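PDB 6F74: alcohol oxidase from Myceliophthora thermophila, which probably oxidises its substrate with the help of a bound FAD and molecular oxygen, as a flavoprotein oxidase of the VAO type. Local coordinates for residues 62-67 and 83-88; 90-93 and 98-101. One frame throughout, in Å; residues are numbered along the deposited sequence.

Interaction 1 (62-67 and 83-88); sequences PIAQSC and KMWTDQ. With FAD (flavin-adenine dinucleotide), chain I.
Ile63 and Trp85 make the tight part of this small apolar contact, with the methyl CG2 of Ile63 reaching the far corner of the indole, CZ3, at 3.6 Å. The two side chains run aslant to each other, and the branch point of the isoleucine follows its methyl, CB lying 3.8 Å from Trp85 CZ3. Because CG of Trp85 stands anti to the backbone N (chi1 -167°), the long indole is carried across to the other loop although the two backbones stay well apart. A smaller residue suits the next place: Ala64 sets CB 4.2 Å from Trp85 CZ3, filling the same corner more loosely. Val81 of helix 75-84 packs on both Ile63 and Ala64. A type I turn from Pro62 to Gln65 presents this pair; another, from Met84 to Asp87, carries Trp85.

Burial does not follow closeness here. Ala64, the looser partner, is buried, whereas Ile63 and Trp85, which meet most closely, both remain partly exposed to solvent. At the other end of 83-88 the chain turns inward. Asp87 caps the start of helix 88-93 through OD2 and Phe90 N, and the buried Gln88 extends toward the flavin. All three amide atoms are nearly equidistant from FAD C7M, OE1 at 3.2 Å and NE2 at 3.4 Å, so the whole amide group lies against the methyl, while NE2 bonds to Asp427 O. Trp85 is oriented by the bond from its NE1 to Gly430 O, and the disulfide Cys67-Cys78 ties the first loop to helix 75-84. The Ile63-Trp85 meeting itself is apolar and nondirectional, adding van der Waals and hydrophobic attraction that demands shape rather than a fixed bond angle.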
# COMPACT_ATOMS: atom_id res chain seq x y z
N PRO A 62 4.34 -4.75 -22.99
CA PRO A 62 5.29 -4.82 -21.88
C PRO A 62 6.21 -3.62 -21.83
O PRO A 62 6.73 -3.21 -22.86
CB PRO A 62 6.10 -6.11 -22.14
CG PRO A 62 5.25 -6.93 -23.02
CD PRO A 62 4.28 -6.00 -23.76
N ILE A 63 6.38 -3.04 -20.66
CA ILE A 63 7.13 -1.78 -20.50
C ILE A 63 8.47 -1.81 -21.21
O ILE A 63 8.80 -0.90 -21.96
CB ILE A 63 7.28 -1.41 -19.02
CG1 ILE A 63 5.91 -1.22 -18.34
CG2 ILE A 63 8.05 -0.12 -18.85
CD1 ILE A 63 5.04 -0.10 -18.87
N ALA A 64 9.19 -2.92 -21.01
CA ALA A 64 10.53 -3.07 -21.58
C ALA A 64 10.64 -3.93 -22.84
O ALA A 64 11.71 -4.53 -23.09
CB ALA A 64 11.45 -3.63 -20.50
N GLN A 65 9.59 -4.01 -23.65
CA GLN A 65 9.64 -4.86 -24.89
C GLN A 65 10.69 -4.43 -25.93
O GLN A 65 11.19 -5.25 -26.70
CB GLN A 65 8.27 -4.98 -25.57
CG GLN A 65 7.66 -3.65 -26.02
CD GLN A 65 6.46 -3.82 -26.92
OE1 GLN A 65 5.85 -4.89 -27.00
NE2 GLN A 65 6.06 -2.74 -27.53
N SER A 66 11.03 -3.14 -25.93
CA SER A 66 12.08 -2.61 -26.80
C SER A 66 13.48 -3.17 -26.55
O SER A 66 14.35 -3.04 -27.41
CB SER A 66 12.10 -1.08 -26.73
OG SER A 66 12.59 -0.62 -25.49
N CYS A 67 13.70 -3.78 -25.39
CA CYS A 67 14.96 -4.44 -25.05
C CYS A 67 15.16 -5.82 -25.69
O CYS A 67 16.23 -6.39 -25.55
CB CYS A 67 15.08 -4.57 -23.51
SG CYS A 67 15.19 -2.98 -22.64
N LYS A 83 16.81 3.21 -17.64
CA LYS A 83 17.13 4.36 -16.81
C LYS A 83 15.95 4.80 -15.94
O LYS A 83 16.14 5.15 -14.77
CB LYS A 83 17.59 5.53 -17.70
CG LYS A 83 17.88 6.81 -16.95
CD LYS A 83 18.13 8.01 -17.86
CE LYS A 83 18.65 9.18 -16.99
NZ LYS A 83 18.38 10.53 -17.58
N MET A 84 14.73 4.72 -16.48
CA MET A 84 13.53 5.27 -15.80
C MET A 84 12.69 4.25 -15.01
O MET A 84 11.67 4.61 -14.40
CB MET A 84 12.63 5.99 -16.80
CG MET A 84 13.23 7.17 -17.50
SD MET A 84 13.80 8.46 -16.44
CE MET A 84 12.31 9.05 -15.57
N TRP A 85 13.14 2.98 -15.03
CA TRP A 85 12.46 1.88 -14.36
C TRP A 85 12.22 2.09 -12.87
O TRP A 85 11.21 1.66 -12.32
CB TRP A 85 13.27 0.56 -14.56
CG TRP A 85 12.46 -0.67 -14.15
CD1 TRP A 85 12.42 -1.25 -12.92
CD2 TRP A 85 11.54 -1.39 -14.97
NE1 TRP A 85 11.56 -2.31 -12.92
CE2 TRP A 85 11.00 -2.42 -14.16
CE3 TRP A 85 11.12 -1.28 -16.29
CZ2 TRP A 85 10.06 -3.36 -14.65
CZ3 TRP A 85 10.19 -2.21 -16.78
CH2 TRP A 85 9.66 -3.21 -15.95
N THR A 86 13.17 2.75 -12.21
CA THR A 86 13.06 2.99 -10.78
C THR A 86 12.22 4.25 -10.43
O THR A 86 12.00 4.55 -9.24
CB THR A 86 14.48 3.04 -10.16
OG1 THR A 86 15.32 3.91 -10.94
CG2 THR A 86 15.13 1.61 -10.15
N ASP A 87 11.67 4.95 -11.42
CA ASP A 87 10.97 6.22 -11.17
C ASP A 87 9.46 6.05 -11.09
O ASP A 87 8.84 5.47 -11.98
CB ASP A 87 11.27 7.23 -12.26
CG ASP A 87 10.48 8.50 -12.06
OD1 ASP A 87 10.64 9.09 -10.99
OD2 ASP A 87 9.65 8.86 -12.92
N GLN A 88 8.87 6.58 -10.04
CA GLN A 88 7.46 6.30 -9.76
C GLN A 88 6.51 6.90 -10.83
O GLN A 88 5.49 6.28 -11.15
CB GLN A 88 7.06 6.83 -8.39
CG GLN A 88 7.81 6.17 -7.24
CD GLN A 88 7.39 6.68 -5.87
OE1 GLN A 88 6.25 7.08 -5.67
NE2 GLN A 88 8.29 6.61 -4.91
PA FAD I . -3.62 0.36 -7.65
O1A FAD I . -2.56 -0.68 -8.02
O2A FAD I . -4.07 1.27 -8.74
O5B FAD I . -4.85 -0.43 -7.05
C5B FAD I . -4.69 -1.14 -5.85
C4B FAD I . -5.90 -2.04 -5.65
O4B FAD I . -7.02 -1.18 -5.49
C3B FAD I . -6.25 -2.95 -6.80
O3B FAD I . -6.93 -4.09 -6.24
C2B FAD I . -7.27 -2.18 -7.60
O2B FAD I . -8.26 -2.98 -8.26
C1B FAD I . -7.97 -1.39 -6.53
N9A FAD I . -8.49 -0.08 -6.92
C8A FAD I . -7.78 1.01 -7.23
N7A FAD I . -8.58 2.05 -7.51
C5A FAD I . -9.83 1.62 -7.36
C6A FAD I . -11.14 2.25 -7.49
N6A FAD I . -11.18 3.56 -7.85
N1A FAD I . -12.24 1.48 -7.27
C2A FAD I . -12.12 0.17 -6.92
N3A FAD I . -10.93 -0.47 -6.75
C4A FAD I . -9.78 0.22 -6.96
N1 FAD I . 0.65 2.70 1.67
C2 FAD I . 0.58 3.29 2.89
O2 FAD I . -0.31 2.92 3.69
N3 FAD I . 1.42 4.29 3.25
C4 FAD I . 2.39 4.74 2.44
O4 FAD I . 3.18 5.65 2.78
C4X FAD I . 2.55 4.13 1.10
N5 FAD I . 3.52 4.53 0.26
C5X FAD I . 3.64 3.96 -0.97
C6 FAD I . 4.63 4.40 -1.84
C7 FAD I . 4.78 3.86 -3.11
C7M FAD I . 5.92 4.44 -3.91
C8 FAD I . 3.84 2.80 -3.56
C8M FAD I . 3.91 2.19 -4.96
C9 FAD I . 2.87 2.34 -2.69
C9A FAD I . 2.70 2.88 -1.40
N10 FAD I . 1.70 2.45 -0.49
C10 FAD I . 1.60 3.06 0.77
C1' FAD I . 0.78 1.33 -0.78
C2' FAD I . -0.60 1.60 -1.28
O2' FAD I . -1.41 1.90 -0.14
C3' FAD I . -1.16 0.34 -1.94
O3' FAD I . -0.25 -0.19 -2.93
C4' FAD I . -2.52 0.59 -2.58
O4' FAD I . -3.00 -0.62 -3.17
C5' FAD I . -2.46 1.70 -3.62
O5' FAD I . -3.73 1.92 -4.19
P FAD I . -3.69 2.48 -5.67
O1P FAD I . -2.73 3.64 -5.75
O2P FAD I . -5.11 2.65 -6.09
O3P FAD I . -3.01 1.21 -6.41

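Interaction 2 (90-93 and 98-101). With FAD (flavin-adenine dinucleotide), chain I.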
# COMPACT_ATOMS: atom_id res chain seq x y z
N PHE A 90 7.28 7.57 -14.02
CA PHE A 90 7.46 6.78 -15.23
C PHE A 90 6.54 5.56 -15.18
O PHE A 90 5.84 5.26 -16.13
CB PHE A 90 8.90 6.33 -15.44
CG PHE A 90 9.04 5.32 -16.54
CD1 PHE A 90 8.92 5.72 -17.89
CD2 PHE A 90 9.21 3.96 -16.25
CE1 PHE A 90 9.00 4.79 -18.91
CE2 PHE A 90 9.31 3.04 -17.29
CZ PHE A 90 9.20 3.45 -18.60
N GLN A 91 6.55 4.86 -14.05
CA GLN A 91 5.68 3.69 -13.88
C GLN A 91 4.18 4.02 -13.80
O GLN A 91 3.39 3.25 -14.31
CB GLN A 91 6.11 2.87 -12.68
CG GLN A 91 7.51 2.25 -12.80
CD GLN A 91 7.67 1.21 -13.87
OE1 GLN A 91 6.69 0.86 -14.55
NE2 GLN A 91 8.92 0.69 -14.05
N THR A 92 3.77 5.15 -13.23
CA THR A 92 2.34 5.50 -13.23
C THR A 92 1.81 6.00 -14.56
O THR A 92 0.59 6.06 -14.74
CB THR A 92 1.99 6.56 -12.16
OG1 THR A 92 2.83 7.73 -12.33
CG2 THR A 92 2.14 5.99 -10.74
N SER A 93 2.70 6.38 -15.48
CA SER A 93 2.33 6.98 -16.77
C SER A 93 1.86 5.98 -17.84
O SER A 93 1.15 6.35 -18.75
CB SER A 93 3.53 7.75 -17.35
OG SER A 93 4.59 6.83 -17.73
N ARG A 98 4.06 -0.55 -13.35
CA ARG A 98 3.93 -1.01 -11.99
C ARG A 98 5.11 -0.56 -11.12
O ARG A 98 6.26 -0.83 -11.43
CB ARG A 98 3.87 -2.53 -11.99
CG ARG A 98 2.61 -3.06 -12.68
CD ARG A 98 1.40 -2.95 -11.80
NE ARG A 98 0.19 -3.38 -12.48
CZ ARG A 98 -0.53 -2.65 -13.33
NH1 ARG A 98 -0.15 -1.42 -13.68
NH2 ARG A 98 -1.61 -3.17 -13.92
N ASN A 99 4.81 0.17 -10.05
CA ASN A 99 5.85 0.59 -9.12
C ASN A 99 6.56 -0.63 -8.49
O ASN A 99 7.76 -0.72 -8.47
CB ASN A 99 5.25 1.45 -8.02
CG ASN A 99 5.23 2.91 -8.37
OD1 ASN A 99 5.86 3.69 -7.69
ND2 ASN A 99 4.51 3.28 -9.42
N TYR A 100 5.77 -1.56 -7.98
CA TYR A 100 6.27 -2.77 -7.41
C TYR A 100 5.74 -3.99 -8.21
O TYR A 100 4.83 -4.66 -7.81
CB TYR A 100 5.82 -2.85 -5.97
CG TYR A 100 6.32 -1.71 -5.11
CD1 TYR A 100 7.68 -1.52 -4.86
CD2 TYR A 100 5.43 -0.83 -4.53
CE1 TYR A 100 8.13 -0.47 -4.07
CE2 TYR A 100 5.85 0.20 -3.70
CZ TYR A 100 7.19 0.40 -3.48
OH TYR A 100 7.55 1.45 -2.67
N PRO A 101 6.33 -4.24 -9.38
CA PRO A 101 5.77 -5.26 -10.28
C PRO A 101 5.75 -6.63 -9.63
O PRO A 101 6.77 -7.05 -9.07
CB PRO A 101 6.72 -5.23 -11.48
CG PRO A 101 7.98 -4.65 -10.95
CD PRO A 101 7.54 -3.62 -9.96
PA FAD I . -3.62 0.36 -7.65
O1A FAD I . -2.56 -0.68 -8.02
O2A FAD I . -4.07 1.27 -8.74
O5B FAD I . -4.85 -0.43 -7.05
C5B FAD I . -4.69 -1.14 -5.85
C4B FAD I . -5.90 -2.04 -5.65
O4B FAD I . -7.02 -1.18 -5.49
C3B FAD I . -6.25 -2.95 -6.80
O3B FAD I . -6.93 -4.09 -6.24
C2B FAD I . -7.27 -2.18 -7.60
O2B FAD I . -8.26 -2.98 -8.26
C1B FAD I . -7.97 -1.39 -6.53
N9A FAD I . -8.49 -0.08 -6.92
C8A FAD I . -7.78 1.01 -7.23
N7A FAD I . -8.58 2.05 -7.51
C5A FAD I . -9.83 1.62 -7.36
C6A FAD I . -11.14 2.25 -7.49
N6A FAD I . -11.18 3.56 -7.85
N1A FAD I . -12.24 1.48 -7.27
C2A FAD I . -12.12 0.17 -6.92
N3A FAD I . -10.93 -0.47 -6.75
C4A FAD I . -9.78 0.22 -6.96
N1 FAD I . 0.65 2.70 1.67
C2 FAD I . 0.58 3.29 2.89
O2 FAD I . -0.31 2.92 3.69
N3 FAD I . 1.42 4.29 3.25
C4 FAD I . 2.39 4.74 2.44
O4 FAD I . 3.18 5.65 2.78
C4X FAD I . 2.55 4.13 1.10
N5 FAD I . 3.52 4.53 0.26
C5X FAD I . 3.64 3.96 -0.97
C6 FAD I . 4.63 4.40 -1.84
C7 FAD I . 4.78 3.86 -3.11
C7M FAD I . 5.92 4.44 -3.91
C8 FAD I . 3.84 2.80 -3.56
C8M FAD I . 3.91 2.19 -4.96
C9 FAD I . 2.87 2.34 -2.69
C9A FAD I . 2.70 2.88 -1.40
N10 FAD I . 1.70 2.45 -0.49
C10 FAD I . 1.60 3.06 0.77
C1' FAD I . 0.78 1.33 -0.78
C2' FAD I . -0.60 1.60 -1.28
O2' FAD I . -1.41 1.90 -0.14
C3' FAD I . -1.16 0.34 -1.94
O3' FAD I . -0.25 -0.19 -2.93
C4' FAD I . -2.52 0.59 -2.58
O4' FAD I . -3.00 -0.62 -3.17
C5' FAD I . -2.46 1.70 -3.62
O5' FAD I . -3.73 1.92 -4.19
P FAD I . -3.69 2.48 -5.67
O1P FAD I . -2.73 3.64 -5.75
O2P FAD I . -5.11 2.65 -6.09
O3P FAD I . -3.01 1.21 -6.41
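Arg98, whose backbone meets Gln91, ends in an NH2 that Glu172 OE2 holds by a salt bridge and Ser165 O by a weak hydrogen bond; its NE forms a second salt bridge with Asp166. Two carboxylates thus probably offset the charge of a buried guanidinium lying close to the FAD-binding residues Gly158 and Ser165. The side chain starts away from the helix, leaving the backbone to face Gln91. There Arg98 N gives a weak, bent bond to Gln91 OE1, 3.2 Å long with an angle of 130° at the hydrogen. Gln91 can reach both ways because its chain folds back at the second torsion (chi2 -66°): CG passes 3.6 Å from Arg98 O, and NE2 is given to Trp85 O.

Asn99 carries the contact on toward the cofactor. Its ND2 lies 3.7 Å from Gln91 CB and 3.8 Å from Thr92 CG2, resting on hydrocarbon, while Thr92 turns OG1 to Asp89 O in its own helix. Past this, Asn99 abuts the flavin rim, CB approaching FAD C8M to 3.4 Å nearly in the flavin plane. Tyr100 instead sets its edge over one face of the dimethylbenzene ring, with CE2 3.1 Å from FAD C8M and FAD C9 in the plane of the phenol; the OH reaches along to FAD C7M at 3.6 Å. The arrangement, a short helix and the loop after it, which brings Asn99 and Tyr100 to the flavin, belongs to the FAD site of this VAO-type oxidase.

In the fold
From the N terminus, the chain leaves strand 57-59, an outer strand of the mixed four-stranded sheet, and interaction 1 closes the loop that holds helix 75-84. Helix 88-93 then begins almost at once, and interaction 2 closes the four-residue bend after it, before the chain goes on to strand 128-131. The two follow in series, neither nesting nor crossing, with centres about 9 Å apart. They share packing nonetheless: Phe90 leans on Ile63, and Gln88 CG meets Asn99 OD1 at 3.2 Å. Together they run from the outer loop inward through the two successive helices, and of their residues only the inner ones, Gln88, Asn99 and Tyr100, reach the dimethylbenzene end of FAD.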